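Local structure of conserved exported protein (Bacteroides fragilis, 3CLW) at residues Ser131-Met136 with Asp158-Phe163; Thr137-Thr142 with Cys149-Asn154; Thr145-Ile150 with Gly199-Lys204. The protein is of unknown function but probably hydrolyses O-glycosidic bonds in carbohydrates. All coordinates share one frame; numbering follows the deposited sequence.

How the contacts relate
All three contacts involve the long loop between strand 125-128 and helix 157-173. Contact 1 closes that loop by laying residues 131-136, near its start, on the helix that follows it. Contact 2 is nested inside and joins 137-142 to 149-154. Its centre is about 9 Å from that of contact 1. The centre of contact 3 is about 8 Å from that of contact 2, and the two share Cys149 and Ile150. Contact 3 ties the loop to 199-204, which leads into helix 204-221. A probable hydrogen bond from Gln153 N to Met136 O links contacts 1 and 2; an Arg138-Asp146 salt bridge links contacts 2 and 3. Two successive barrel loops are thus packed together.

Contact 1 of 3, residues Ser131-Met136 with Asp158-Phe163; sequences SAPYFM and DDFARF
Ser131 OG donates to Ala132 O over 2.6 Å, approaching in the carbonyl plane on a lone pair. This bond stays within the loop, and both residues also touch Phe160 of helix 157-173. The contact with the helix itself is carried by apolar groups. Ala132 CB sits above the centre of the Phe160 ring. It is 3.8 Å from the ring centroid and 3° off the normal, a CH-pi contact squarely over the face. Ala132 CA leans on the same ring, near CE1. Phe160 CG is anti to its backbone N (chi1 -177°), and the ring beyond it reaches the loop.

Pro133 serves two rings. Its CD lies 3.7 Å from Phe160 CD1, obliquely placed. Its CG lies over the face of Phe163, 4.1 Å from that ring centroid. The offset is toward the rim, 16° off the normal. Phe160 and Phe163 are three residues apart on the helix, so both rings can meet one proline. Met136, extended beyond CG, reaches the helix backbone with its SD. That SD comes to 3.7 Å from Phe160 N, and Met136 CE rests 3.9 Å from Asp159 CB.

Beyond this apolar patch, Asp158, Asp159 and Arg162 form a salt-bridge network. Arg162 NH1 bonds Asp158 OD2 at 3.1 Å, meeting it from above the carboxylate plane. Arg162 NH2 pairs with Asp159 OD1 at 3.6 Å. The Phe160 side chain also touches Met210 of helix 204-221. This is the packing of a loop after a strand onto its own following helix, as in one beta-alpha unit of the TIM barrel expected for this family.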
ATOM      1  N   SER A 131       0.560 -16.930  -4.260  1.00 32.15           N
ATOM      2  CA  SER A 131       1.050 -18.217  -4.718  1.00 32.49           C
ATOM      3  C   SER A 131       0.543 -18.395  -6.128  1.00 32.75           C
ATOM      4  O   SER A 131      -0.461 -17.761  -6.530  1.00 32.86           O
ATOM      5  CB  SER A 131       0.548 -19.362  -3.796  1.00 32.65           C
ATOM      6  OG  SER A 131       0.644 -20.653  -4.399  1.00 31.19           O
ATOM      7  N   ALA A 132       1.247 -19.241  -6.878  1.00 33.13           N
ATOM      8  CA  ALA A 132       0.773 -19.742  -8.154  1.00 32.86           C
ATOM      9  C   ALA A 132      -0.321 -20.735  -7.831  1.00 32.53           C
ATOM     10  O   ALA A 132      -0.372 -21.236  -6.716  1.00 31.66           O
ATOM     11  CB  ALA A 132       1.933 -20.398  -8.939  1.00 33.22           C
ATOM     12  N   PRO A 133      -1.218 -21.003  -8.791  1.00 32.95           N
ATOM     13  CA  PRO A 133      -2.308 -21.962  -8.552  1.00 33.33           C
ATOM     14  C   PRO A 133      -1.783 -23.275  -7.972  1.00 33.45           C
ATOM     15  O   PRO A 133      -0.712 -23.721  -8.374  1.00 33.76           O
ATOM     16  CB  PRO A 133      -2.942 -22.143  -9.942  1.00 32.85           C
ATOM     17  CG  PRO A 133      -2.679 -20.839 -10.620  1.00 33.04           C
ATOM     18  CD  PRO A 133      -1.309 -20.392 -10.134  1.00 33.55           C
ATOM     19  N   TYR A 134      -2.509 -23.860  -7.007  1.00 32.97           N
ATOM     20  CA  TYR A 134      -1.974 -25.022  -6.297  1.00 32.83           C
ATOM     21  C   TYR A 134      -1.396 -26.116  -7.222  1.00 32.91           C
ATOM     22  O   TYR A 134      -0.367 -26.702  -6.919  1.00 33.91           O
ATOM     23  CB  TYR A 134      -2.983 -25.606  -5.302  1.00 31.36           C
ATOM     24  CG  TYR A 134      -4.239 -26.125  -5.899  1.00 30.53           C
ATOM     25  CD1 TYR A 134      -5.307 -25.254  -6.219  1.00 31.65           C
ATOM     26  CD2 TYR A 134      -4.408 -27.478  -6.136  1.00 29.58           C
ATOM     27  CE1 TYR A 134      -6.481 -25.725  -6.760  1.00 26.73           C
ATOM     28  CE2 TYR A 134      -5.590 -27.952  -6.709  1.00 27.26           C
ATOM     29  CZ  TYR A 134      -6.613 -27.083  -7.004  1.00 27.46           C
ATOM     30  OH  TYR A 134      -7.810 -27.564  -7.546  1.00 31.02           O
ATOM     31  N   PHE A 135      -2.073 -26.375  -8.325  1.00 33.45           N
ATOM     32  CA  PHE A 135      -1.727 -27.445  -9.239  1.00 34.45           C
ATOM     33  C   PHE A 135      -0.477 -27.187 -10.096  1.00 34.18           C
ATOM     34  O   PHE A 135      -0.046 -28.077 -10.830  1.00 35.35           O
ATOM     35  CB  PHE A 135      -2.936 -27.790 -10.137  1.00 34.23           C
ATOM     36  CG  PHE A 135      -3.634 -26.582 -10.728  1.00 36.82           C
ATOM     37  CD1 PHE A 135      -4.738 -26.015 -10.085  1.00 34.89           C
ATOM     38  CD2 PHE A 135      -3.185 -26.009 -11.932  1.00 35.26           C
ATOM     39  CE1 PHE A 135      -5.382 -24.922 -10.617  1.00 33.88           C
ATOM     40  CE2 PHE A 135      -3.827 -24.909 -12.465  1.00 33.57           C
ATOM     41  CZ  PHE A 135      -4.920 -24.364 -11.800  1.00 34.76           C
ATOM     42  N   MET A 136       0.091 -25.983 -10.011  1.00 32.80           N
ATOM     43  CA  MET A 136       1.300 -25.601 -10.742  1.00 31.26           C
ATOM     44  C   MET A 136       2.492 -25.675  -9.805  1.00 32.83           C
ATOM     45  O   MET A 136       3.611 -25.464 -10.226  1.00 33.02           O
ATOM     46  CB  MET A 136       1.227 -24.126 -11.207  1.00 30.95           C
ATOM     47  CG  MET A 136       0.292 -23.835 -12.384  1.00 31.76           C
ATOM     48  SD  MET A 136       0.611 -22.243 -13.205  1.00 23.22           S
ATOM     49  CE  MET A 136      -0.877 -22.261 -14.095  1.00 25.74           C
ATOM     50  N   ASP A 158       5.832 -19.771 -17.592  1.00 37.41           N
ATOM     51  CA  ASP A 158       5.010 -19.265 -18.685  1.00 37.43           C
ATOM     52  C   ASP A 158       3.503 -19.485 -18.449  1.00 37.29           C
ATOM     53  O   ASP A 158       2.709 -18.569 -18.676  1.00 36.85           O
ATOM     54  CB  ASP A 158       5.476 -19.812 -20.039  1.00 38.08           C
ATOM     55  CG  ASP A 158       5.351 -21.319 -20.140  1.00 40.57           C
ATOM     56  OD1 ASP A 158       5.578 -22.049 -19.147  1.00 41.97           O
ATOM     57  OD2 ASP A 158       5.021 -21.783 -21.236  1.00 46.14           O
ATOM     58  N   ASP A 159       3.129 -20.682 -17.982  1.00 36.60           N
ATOM     59  CA  ASP A 159       1.747 -20.996 -17.605  1.00 36.86           C
ATOM     60  C   ASP A 159       1.201 -20.003 -16.563  1.00 36.07           C
ATOM     61  O   ASP A 159       0.082 -19.489 -16.704  1.00 36.34           O
ATOM     62  CB  ASP A 159       1.632 -22.428 -17.048  1.00 37.04           C
ATOM     63  CG  ASP A 159       2.165 -23.466 -18.002  1.00 37.68           C
ATOM     64  OD1 ASP A 159       1.369 -24.180 -18.615  1.00 42.28           O
ATOM     65  OD2 ASP A 159       3.385 -23.560 -18.161  1.00 38.45           O
ATOM     66  N   PHE A 160       1.989 -19.752 -15.526  1.00 35.09           N
ATOM     67  CA  PHE A 160       1.593 -18.830 -14.481  1.00 34.69           C
ATOM     68  C   PHE A 160       1.452 -17.406 -15.038  1.00 34.45           C
ATOM     69  O   PHE A 160       0.415 -16.753 -14.829  1.00 35.56           O
ATOM     70  CB  PHE A 160       2.548 -18.919 -13.287  1.00 33.92           C
ATOM     71  CG  PHE A 160       2.169 -18.057 -12.120  1.00 34.73           C
ATOM     72  CD1 PHE A 160       0.832 -17.821 -11.799  1.00 31.65           C
ATOM     73  CD2 PHE A 160       3.166 -17.504 -11.315  1.00 35.40           C
ATOM     74  CE1 PHE A 160       0.480 -17.018 -10.708  1.00 33.86           C
ATOM     75  CE2 PHE A 160       2.837 -16.712 -10.198  1.00 38.48           C
ATOM     76  CZ  PHE A 160       1.462 -16.467  -9.897  1.00 34.97           C
ATOM     77  N   ALA A 161       2.463 -16.936 -15.761  1.00 33.53           N
ATOM     78  CA  ALA A 161       2.385 -15.611 -16.415  1.00 32.36           C
ATOM     79  C   ALA A 161       1.149 -15.509 -17.306  1.00 31.82           C
ATOM     80  O   ALA A 161       0.469 -14.469 -17.308  1.00 31.79           O
ATOM     81  CB  ALA A 161       3.659 -15.295 -17.202  1.00 30.99           C
ATOM     82  N   ARG A 162       0.850 -16.578 -18.048  1.00 30.89           N
ATOM     83  CA  ARG A 162      -0.313 -16.568 -18.901  1.00 31.98           C
ATOM     84  C   ARG A 162      -1.646 -16.489 -18.111  1.00 31.09           C
ATOM     85  O   ARG A 162      -2.581 -15.825 -18.537  1.00 30.56           O
ATOM     86  CB  ARG A 162      -0.315 -17.752 -19.853  1.00 32.27           C
ATOM     87  CG  ARG A 162       0.658 -17.568 -21.055  1.00 36.90           C
ATOM     88  CD  ARG A 162       0.307 -18.548 -22.166  1.00 39.07           C
ATOM     89  NE  ARG A 162       0.433 -19.931 -21.720  1.00 45.48           N
ATOM     90  CZ  ARG A 162       1.537 -20.681 -21.857  1.00 51.64           C
ATOM     91  NH1 ARG A 162       2.651 -20.186 -22.425  1.00 49.90           N
ATOM     92  NH2 ARG A 162       1.536 -21.944 -21.414  1.00 53.81           N
ATOM     93  N   PHE A 163      -1.692 -17.185 -16.976  1.00 31.36           N
ATOM     94  CA  PHE A 163      -2.817 -17.167 -16.060  1.00 31.21           C
ATOM     95  C   PHE A 163      -3.068 -15.746 -15.533  1.00 31.13           C
ATOM     96  O   PHE A 163      -4.191 -15.266 -15.613  1.00 31.03           O
ATOM     97  CB  PHE A 163      -2.588 -18.130 -14.887  1.00 30.80           C
ATOM     98  CG  PHE A 163      -3.495 -17.868 -13.708  1.00 30.24           C
ATOM     99  CD1 PHE A 163      -4.852 -18.194 -13.768  1.00 30.19           C
ATOM    100  CD2 PHE A 163      -2.991 -17.290 -12.541  1.00 31.83           C
ATOM    101  CE1 PHE A 163      -5.715 -17.951 -12.681  1.00 30.33           C
ATOM    102  CE2 PHE A 163      -3.839 -17.058 -11.422  1.00 29.83           C
ATOM    103  CZ  PHE A 163      -5.219 -17.383 -11.524  1.00 30.50           C
TER

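Contact 2 of 3, residues Thr137-Thr142 with Cys149-Asn154; sequences TRSAST and CINLQN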
ATOM      1  N   THR A 137       2.244 -25.873  -8.517  1.00 33.61           N
ATOM      2  CA  THR A 137       3.311 -25.701  -7.527  1.00 34.55           C
ATOM      3  C   THR A 137       4.107 -26.995  -7.361  1.00 35.19           C
ATOM      4  O   THR A 137       3.691 -28.037  -7.868  1.00 35.22           O
ATOM      5  CB  THR A 137       2.740 -25.279  -6.178  1.00 34.65           C
ATOM      6  OG1 THR A 137       1.884 -26.316  -5.693  1.00 34.57           O
ATOM      7  CG2 THR A 137       1.950 -23.967  -6.307  1.00 33.09           C
ATOM      8  N   ARG A 138       5.276 -26.902  -6.718  1.00 36.10           N
ATOM      9  CA  ARG A 138       6.084 -28.082  -6.399  1.00 36.19           C
ATOM     10  C   ARG A 138       5.437 -28.935  -5.280  1.00 36.47           C
ATOM     11  O   ARG A 138       5.516 -30.158  -5.316  1.00 36.33           O
ATOM     12  CB  ARG A 138       7.543 -27.693  -6.081  1.00 36.07           C
ATOM     13  CG  ARG A 138       8.349 -27.296  -7.355  1.00 36.72           C
ATOM     14  CD  ARG A 138       9.823 -27.000  -7.129  1.00 35.69           C
ATOM     15  NE  ARG A 138      10.058 -25.886  -6.198  1.00 37.46           N
ATOM     16  CZ  ARG A 138      10.411 -26.031  -4.915  1.00 36.98           C
ATOM     17  NH1 ARG A 138      10.583 -27.235  -4.399  1.00 35.28           N
ATOM     18  NH2 ARG A 138      10.613 -24.968  -4.140  1.00 35.71           N
ATOM     19  N   SER A 139       4.756 -28.284  -4.329  1.00 35.74           N
ATOM     20  CA  SER A 139       4.204 -28.963  -3.172  1.00 35.23           C
ATOM     21  C   SER A 139       2.768 -29.449  -3.365  1.00 35.27           C
ATOM     22  O   SER A 139       2.186 -30.065  -2.465  1.00 36.17           O
ATOM     23  CB  SER A 139       4.341 -28.090  -1.928  1.00 35.02           C
ATOM     24  OG  SER A 139       3.608 -26.891  -2.056  1.00 34.79           O
ATOM     25  N   ALA A 140       2.218 -29.198  -4.550  1.00 35.08           N
ATOM     26  CA  ALA A 140       0.791 -29.401  -4.855  1.00 35.58           C
ATOM     27  C   ALA A 140      -0.153 -28.628  -3.892  1.00 36.01           C
ATOM     28  O   ALA A 140      -1.258 -29.089  -3.562  1.00 36.13           O
ATOM     29  CB  ALA A 140       0.440 -30.883  -4.903  1.00 34.97           C
ATOM     30  N   SER A 141       0.292 -27.453  -3.463  1.00 35.24           N
ATOM     31  CA  SER A 141      -0.423 -26.681  -2.485  1.00 35.00           C
ATOM     32  C   SER A 141       0.093 -25.234  -2.513  1.00 34.85           C
ATOM     33  O   SER A 141       1.206 -24.958  -2.949  1.00 33.35           O
ATOM     34  CB  SER A 141      -0.245 -27.305  -1.105  1.00 35.35           C
ATOM     35  OG  SER A 141      -0.691 -26.428  -0.100  1.00 37.17           O
ATOM     36  N   THR A 142      -0.756 -24.301  -2.083  1.00 35.16           N
ATOM     37  CA  THR A 142      -0.326 -22.908  -1.934  1.00 35.00           C
ATOM     38  C   THR A 142       0.574 -22.772  -0.691  1.00 35.64           C
ATOM     39  O   THR A 142       1.270 -21.760  -0.512  1.00 36.13           O
ATOM     40  CB  THR A 142      -1.531 -21.979  -1.811  1.00 34.97           C
ATOM     41  OG1 THR A 142      -2.183 -22.232  -0.568  1.00 36.75           O
ATOM     42  CG2 THR A 142      -2.537 -22.216  -2.938  1.00 33.50           C
ATOM     43  N   CYS A 149      13.717 -22.544  -3.592  1.00 39.73           N
ATOM     44  CA  CYS A 149      13.400 -21.595  -4.635  1.00 38.80           C
ATOM     45  C   CYS A 149      11.873 -21.528  -4.649  1.00 38.51           C
ATOM     46  O   CYS A 149      11.205 -22.094  -3.785  1.00 38.10           O
ATOM     47  CB  CYS A 149      13.906 -22.099  -5.985  1.00 38.71           C
ATOM     48  SG  CYS A 149      13.215 -23.699  -6.476  1.00 39.41           S
ATOM     49  N   ILE A 150      11.337 -20.849  -5.656  1.00 38.34           N
ATOM     50  CA  ILE A 150       9.911 -20.594  -5.804  1.00 36.83           C
ATOM     51  C   ILE A 150       9.149 -21.903  -5.784  1.00 37.30           C
ATOM     52  O   ILE A 150       9.592 -22.886  -6.383  1.00 36.61           O
ATOM     53  CB  ILE A 150       9.650 -19.807  -7.110  1.00 37.02           C
ATOM     54  CG1 ILE A 150       8.210 -19.252  -7.159  1.00 36.43           C
ATOM     55  CG2 ILE A 150      10.084 -20.647  -8.365  1.00 36.46           C
ATOM     56  CD1 ILE A 150       7.966 -18.199  -8.243  1.00 35.46           C
ATOM     57  N   ASN A 151       8.027 -21.929  -5.056  1.00 36.45           N
ATOM     58  CA  ASN A 151       7.139 -23.086  -5.083  1.00 36.98           C
ATOM     59  C   ASN A 151       6.295 -23.084  -6.382  1.00 36.79           C
ATOM     60  O   ASN A 151       5.069 -22.874  -6.354  1.00 37.41           O
ATOM     61  CB  ASN A 151       6.259 -23.135  -3.820  1.00 36.67           C
ATOM     62  CG  ASN A 151       5.335 -24.346  -3.783  1.00 37.95           C
ATOM     63  OD1 ASN A 151       5.735 -25.467  -4.136  1.00 40.71           O
ATOM     64  ND2 ASN A 151       4.083 -24.131  -3.346  1.00 39.91           N
ATOM     65  N   LEU A 152       6.985 -23.266  -7.499  1.00 36.38           N
ATOM     66  CA  LEU A 152       6.398 -23.277  -8.840  1.00 36.67           C
ATOM     67  C   LEU A 152       7.244 -24.194  -9.708  1.00 37.67           C
ATOM     68  O   LEU A 152       8.459 -24.167  -9.653  1.00 38.06           O
ATOM     69  CB  LEU A 152       6.336 -21.862  -9.449  1.00 36.48           C
ATOM     70  CG  LEU A 152       5.860 -21.718 -10.894  1.00 35.14           C
ATOM     71  CD1 LEU A 152       4.378 -22.040 -11.044  1.00 34.35           C
ATOM     72  CD2 LEU A 152       6.126 -20.333 -11.400  1.00 35.88           C
ATOM     73  N   GLN A 153       6.591 -25.040 -10.486  1.00 38.88           N
ATOM     74  CA  GLN A 153       7.330 -25.975 -11.291  1.00 39.76           C
ATOM     75  C   GLN A 153       8.123 -25.260 -12.386  1.00 40.88           C
ATOM     76  O   GLN A 153       7.734 -24.172 -12.855  1.00 41.04           O
ATOM     77  CB  GLN A 153       6.387 -27.048 -11.818  1.00 39.61           C
ATOM     78  CG  GLN A 153       5.928 -27.932 -10.702  1.00 39.27           C
ATOM     79  CD  GLN A 153       4.983 -29.001 -11.160  1.00 42.01           C
ATOM     80  OE1 GLN A 153       4.150 -28.780 -12.040  1.00 41.57           O
ATOM     81  NE2 GLN A 153       5.114 -30.188 -10.574  1.00 41.80           N
ATOM     82  N   ASN A 154       9.253 -25.861 -12.757  1.00 41.90           N
ATOM     83  CA  ASN A 154      10.258 -25.235 -13.627  1.00 42.97           C
ATOM     84  C   ASN A 154       9.773 -24.851 -15.001  1.00 41.94           C
ATOM     85  O   ASN A 154      10.344 -23.971 -15.631  1.00 42.93           O
ATOM     86  CB  ASN A 154      11.456 -26.187 -13.813  1.00 44.59           C
ATOM     87  CG  ASN A 154      12.622 -25.796 -12.985  1.00 50.28           C
ATOM     88  OD1 ASN A 154      12.794 -24.607 -12.658  1.00 56.08           O
ATOM     89  ND2 ASN A 154      13.463 -26.782 -12.631  1.00 55.63           N
TER
HETATM   90  O   HOH W   1       3.256 -21.340  -3.041  1.00 31.35           O
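An inverse gamma turn centred on Asn151, in the loop between strand 125-128 and helix 157-173, sends its side chain into the bend formed by 137-142. Asn151 CG is anti to the backbone N (chi1 -179°). Its OD1 accepts from Ser139 N at 3.0 Å, in the carbonyl plane and on a lone pair. Its ND2 makes two weak bonds, 3.0 Å to Ser141 O and 3.1 Å to Ser139 OG. Ser139 OG also bonds Val143 O. A water accepts from Asn151 ND2 at 2.9 Å and donates to Thr142 O. Thr137 packs against this amide, with CB near Asn151 ND2 and CG2 near Asn151 O.

Arg138 grips the backbone just before Asn151. Its NE donates to Ile150 O at 3.0 Å, with an N-H...O angle of 155°. Its NH2 reaches the same oxygen at 3.2 Å. Both come from one face of that carbonyl, and Ile150 O lies near the guanidinium plane. Arg138 NH2 also bonds Cys149 O at 3.0 Å, from above the plane of that carbonyl. Arg138 NH1 forms a salt bridge with Asp146 OD2.

The buried Asn151 amide thus meets the bend on both its polar atoms, soundly at OD1 and weakly at ND2. Both oxygens gripped by Arg138 face a positive group, which may polarise their carbonyls, though the Asp146 salt bridge offsets part of the charge.

Contact 3 of 3, residues Thr145-Ile150 with Gly199-Lys204; sequences TDQDCI and GSFATK
The Phe201 ring has Gln147 CG over one face and the backbone of Asp148 and Cys149 at its edge. Gln147 CG is 3.6 Å from the ring centroid, a CH-pi contact offset toward the rim. The glutamine side chain crosses the ring at about a right angle. Its amide plane is turned 73° from the ring plane, and its NE2 comes to 3.2 Å from Phe201 CD1. At the edge, Cys149 CA lies in the ring plane, 3.9 Å from Phe201 CD2. Asp148 O also lies near that plane, beside CE2. Phe201 CG is anti to its backbone N (chi1 175°), and CB already points toward the 145-150 segment.

Past the ring, Ile150 meets the backbone of Phe201. Ile150 CA makes a CA-H...O contact with Phe201 O at 3.2 Å, with an angle of 160° at the hydrogen. The same oxygen accepts from Ser200 OG at 2.7 Å. Ser200 OG also accepts from Asn151 N, the residue just after 145-150, and so ties the two loops. Ile150 CB packs on Ala202 CB at 4.0 Å. Thr203 CG2 lies beside Cys149 CA, while Thr203 OG1 caps the start of helix 204-221.

An Asx turn shapes the 145-150 side, with Asp148 N donating to Asp146 OD1 at 2.9 Å. Asp206 OD2 accepts from both Ile150 N and Thr203 N, a second link between the two loops. The two segments thus meet directly through an aromatic face, apolar packing and a CA-H...O contact. The stronger polar ties run through Ser200 OG and the Asp206 carboxylate, whose negative charge would suit the two backbone N-H groups it receives.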
ATOM      1  N   THR A 145       6.671 -26.297   0.801  1.00 39.99           N
ATOM      2  CA  THR A 145       7.254 -27.220   1.772  1.00 41.10           C
ATOM      3  C   THR A 145       8.788 -27.163   1.838  1.00 41.40           C
ATOM      4  O   THR A 145       9.414 -28.090   2.340  1.00 42.35           O
ATOM      5  CB  THR A 145       6.764 -28.678   1.551  1.00 40.65           C
ATOM      6  OG1 THR A 145       7.013 -29.065   0.203  1.00 42.20           O
ATOM      7  CG2 THR A 145       5.293 -28.807   1.811  1.00 40.64           C
ATOM      8  N   ASP A 146       9.374 -26.080   1.324  1.00 41.61           N
ATOM      9  CA  ASP A 146      10.803 -25.820   1.405  1.00 41.02           C
ATOM     10  C   ASP A 146      11.141 -24.352   1.134  1.00 40.92           C
ATOM     11  O   ASP A 146      10.299 -23.566   0.700  1.00 40.63           O
ATOM     12  CB  ASP A 146      11.594 -26.739   0.442  1.00 41.31           C
ATOM     13  CG  ASP A 146      11.302 -26.460  -1.027  1.00 42.31           C
ATOM     14  OD1 ASP A 146      11.657 -25.375  -1.550  1.00 42.74           O
ATOM     15  OD2 ASP A 146      10.727 -27.355  -1.668  1.00 42.28           O
ATOM     16  N   GLN A 147      12.394 -23.991   1.398  1.00 40.31           N
ATOM     17  CA  GLN A 147      12.909 -22.710   1.007  1.00 40.01           C
ATOM     18  C   GLN A 147      14.024 -22.784  -0.073  1.00 40.08           C
ATOM     19  O   GLN A 147      14.924 -21.956  -0.076  1.00 40.14           O
ATOM     20  CB  GLN A 147      13.367 -21.928   2.230  1.00 39.58           C
ATOM     21  CG  GLN A 147      13.325 -20.447   1.981  1.00 40.68           C
ATOM     22  CD  GLN A 147      13.846 -19.644   3.135  1.00 45.11           C
ATOM     23  OE1 GLN A 147      14.507 -20.183   4.010  1.00 46.14           O
ATOM     24  NE2 GLN A 147      13.564 -18.337   3.142  1.00 44.64           N
ATOM     25  N   ASP A 148      13.936 -23.732  -1.011  1.00 40.04           N
ATOM     26  CA  ASP A 148      14.992 -23.875  -2.047  1.00 40.66           C
ATOM     27  C   ASP A 148      14.937 -22.802  -3.126  1.00 40.21           C
ATOM     28  O   ASP A 148      15.961 -22.228  -3.510  1.00 40.46           O
ATOM     29  CB  ASP A 148      14.930 -25.256  -2.703  1.00 40.62           C
ATOM     30  CG  ASP A 148      15.091 -26.388  -1.701  1.00 43.63           C
ATOM     31  OD1 ASP A 148      15.680 -26.168  -0.598  1.00 45.84           O
ATOM     32  OD2 ASP A 148      14.620 -27.497  -2.018  1.00 44.58           O
ATOM     33  N   CYS A 149      13.717 -22.544  -3.592  1.00 39.73           N
ATOM     34  CA  CYS A 149      13.400 -21.595  -4.635  1.00 38.80           C
ATOM     35  C   CYS A 149      11.873 -21.528  -4.649  1.00 38.51           C
ATOM     36  O   CYS A 149      11.205 -22.094  -3.785  1.00 38.10           O
ATOM     37  CB  CYS A 149      13.906 -22.099  -5.985  1.00 38.71           C
ATOM     38  SG  CYS A 149      13.215 -23.699  -6.476  1.00 39.41           S
ATOM     39  N   ILE A 150      11.337 -20.849  -5.656  1.00 38.34           N
ATOM     40  CA  ILE A 150       9.911 -20.594  -5.804  1.00 36.83           C
ATOM     41  C   ILE A 150       9.149 -21.903  -5.784  1.00 37.30           C
ATOM     42  O   ILE A 150       9.592 -22.886  -6.383  1.00 36.61           O
ATOM     43  CB  ILE A 150       9.650 -19.807  -7.110  1.00 37.02           C
ATOM     44  CG1 ILE A 150       8.210 -19.252  -7.159  1.00 36.43           C
ATOM     45  CG2 ILE A 150      10.084 -20.647  -8.365  1.00 36.46           C
ATOM     46  CD1 ILE A 150       7.966 -18.199  -8.243  1.00 35.46           C
ATOM     47  N   GLY A 199       1.628 -18.519   0.226  1.00 36.33           N
ATOM     48  CA  GLY A 199       2.941 -17.878   0.136  1.00 35.89           C
ATOM     49  C   GLY A 199       3.963 -18.672  -0.630  1.00 36.35           C
ATOM     50  O   GLY A 199       3.796 -19.878  -0.868  1.00 36.72           O
ATOM     51  N   SER A 200       5.015 -17.978  -1.047  1.00 37.08           N
ATOM     52  CA  SER A 200       6.245 -18.606  -1.540  1.00 37.21           C
ATOM     53  C   SER A 200       7.498 -17.729  -1.443  1.00 36.84           C
ATOM     54  O   SER A 200       7.510 -16.568  -1.850  1.00 36.65           O
ATOM     55  CB  SER A 200       6.111 -19.121  -2.977  1.00 37.65           C
ATOM     56  OG  SER A 200       7.275 -19.904  -3.302  1.00 38.71           O
ATOM     57  N   PHE A 201       8.551 -18.325  -0.901  1.00 37.02           N
ATOM     58  CA  PHE A 201       9.919 -17.856  -1.082  1.00 36.81           C
ATOM     59  C   PHE A 201      10.209 -17.765  -2.577  1.00 36.28           C
ATOM     60  O   PHE A 201       9.629 -18.500  -3.364  1.00 37.00           O
ATOM     61  CB  PHE A 201      10.887 -18.858  -0.430  1.00 36.71           C
ATOM     62  CG  PHE A 201      12.346 -18.536  -0.651  1.00 37.87           C
ATOM     63  CD1 PHE A 201      12.963 -17.508   0.064  1.00 37.53           C
ATOM     64  CD2 PHE A 201      13.099 -19.260  -1.561  1.00 38.49           C
ATOM     65  CE1 PHE A 201      14.301 -17.219  -0.126  1.00 37.33           C
ATOM     66  CE2 PHE A 201      14.452 -18.967  -1.755  1.00 37.43           C
ATOM     67  CZ  PHE A 201      15.045 -17.949  -1.032  1.00 37.63           C
ATOM     68  N   ALA A 202      11.087 -16.869  -2.977  1.00 35.99           N
ATOM     69  CA  ALA A 202      11.588 -16.910  -4.347  1.00 36.51           C
ATOM     70  C   ALA A 202      12.944 -16.223  -4.449  1.00 36.43           C
ATOM     71  O   ALA A 202      13.198 -15.263  -3.728  1.00 36.31           O
ATOM     72  CB  ALA A 202      10.570 -16.275  -5.356  1.00 36.18           C
ATOM     73  N   THR A 203      13.788 -16.715  -5.352  1.00 36.02           N
ATOM     74  CA  THR A 203      15.109 -16.133  -5.574  1.00 36.63           C
ATOM     75  C   THR A 203      15.043 -15.056  -6.674  1.00 36.51           C
ATOM     76  O   THR A 203      14.029 -14.940  -7.374  1.00 36.68           O
ATOM     77  CB  THR A 203      16.154 -17.198  -6.002  1.00 36.37           C
ATOM     78  OG1 THR A 203      15.877 -17.600  -7.339  1.00 37.28           O
ATOM     79  CG2 THR A 203      16.141 -18.432  -5.076  1.00 35.11           C
ATOM     80  N   LYS A 204      16.107 -14.267  -6.808  1.00 35.53           N
ATOM     81  CA  LYS A 204      16.145 -13.276  -7.872  1.00 35.62           C
ATOM     82  C   LYS A 204      16.081 -13.953  -9.240  1.00 35.84           C
ATOM     83  O   LYS A 204      15.472 -13.405 -10.165  1.00 35.94           O
ATOM     84  CB  LYS A 204      17.341 -12.337  -7.770  1.00 34.98           C
ATOM     85  CG  LYS A 204      17.305 -11.467  -6.539  1.00 34.18           C
ATOM     86  CD  LYS A 204      18.407 -10.436  -6.567  1.00 36.22           C
ATOM     87  CE  LYS A 204      19.809 -11.009  -6.252  1.00 35.97           C
ATOM     88  NZ  LYS A 204      19.822 -11.665  -4.930  1.00 35.05           N
TER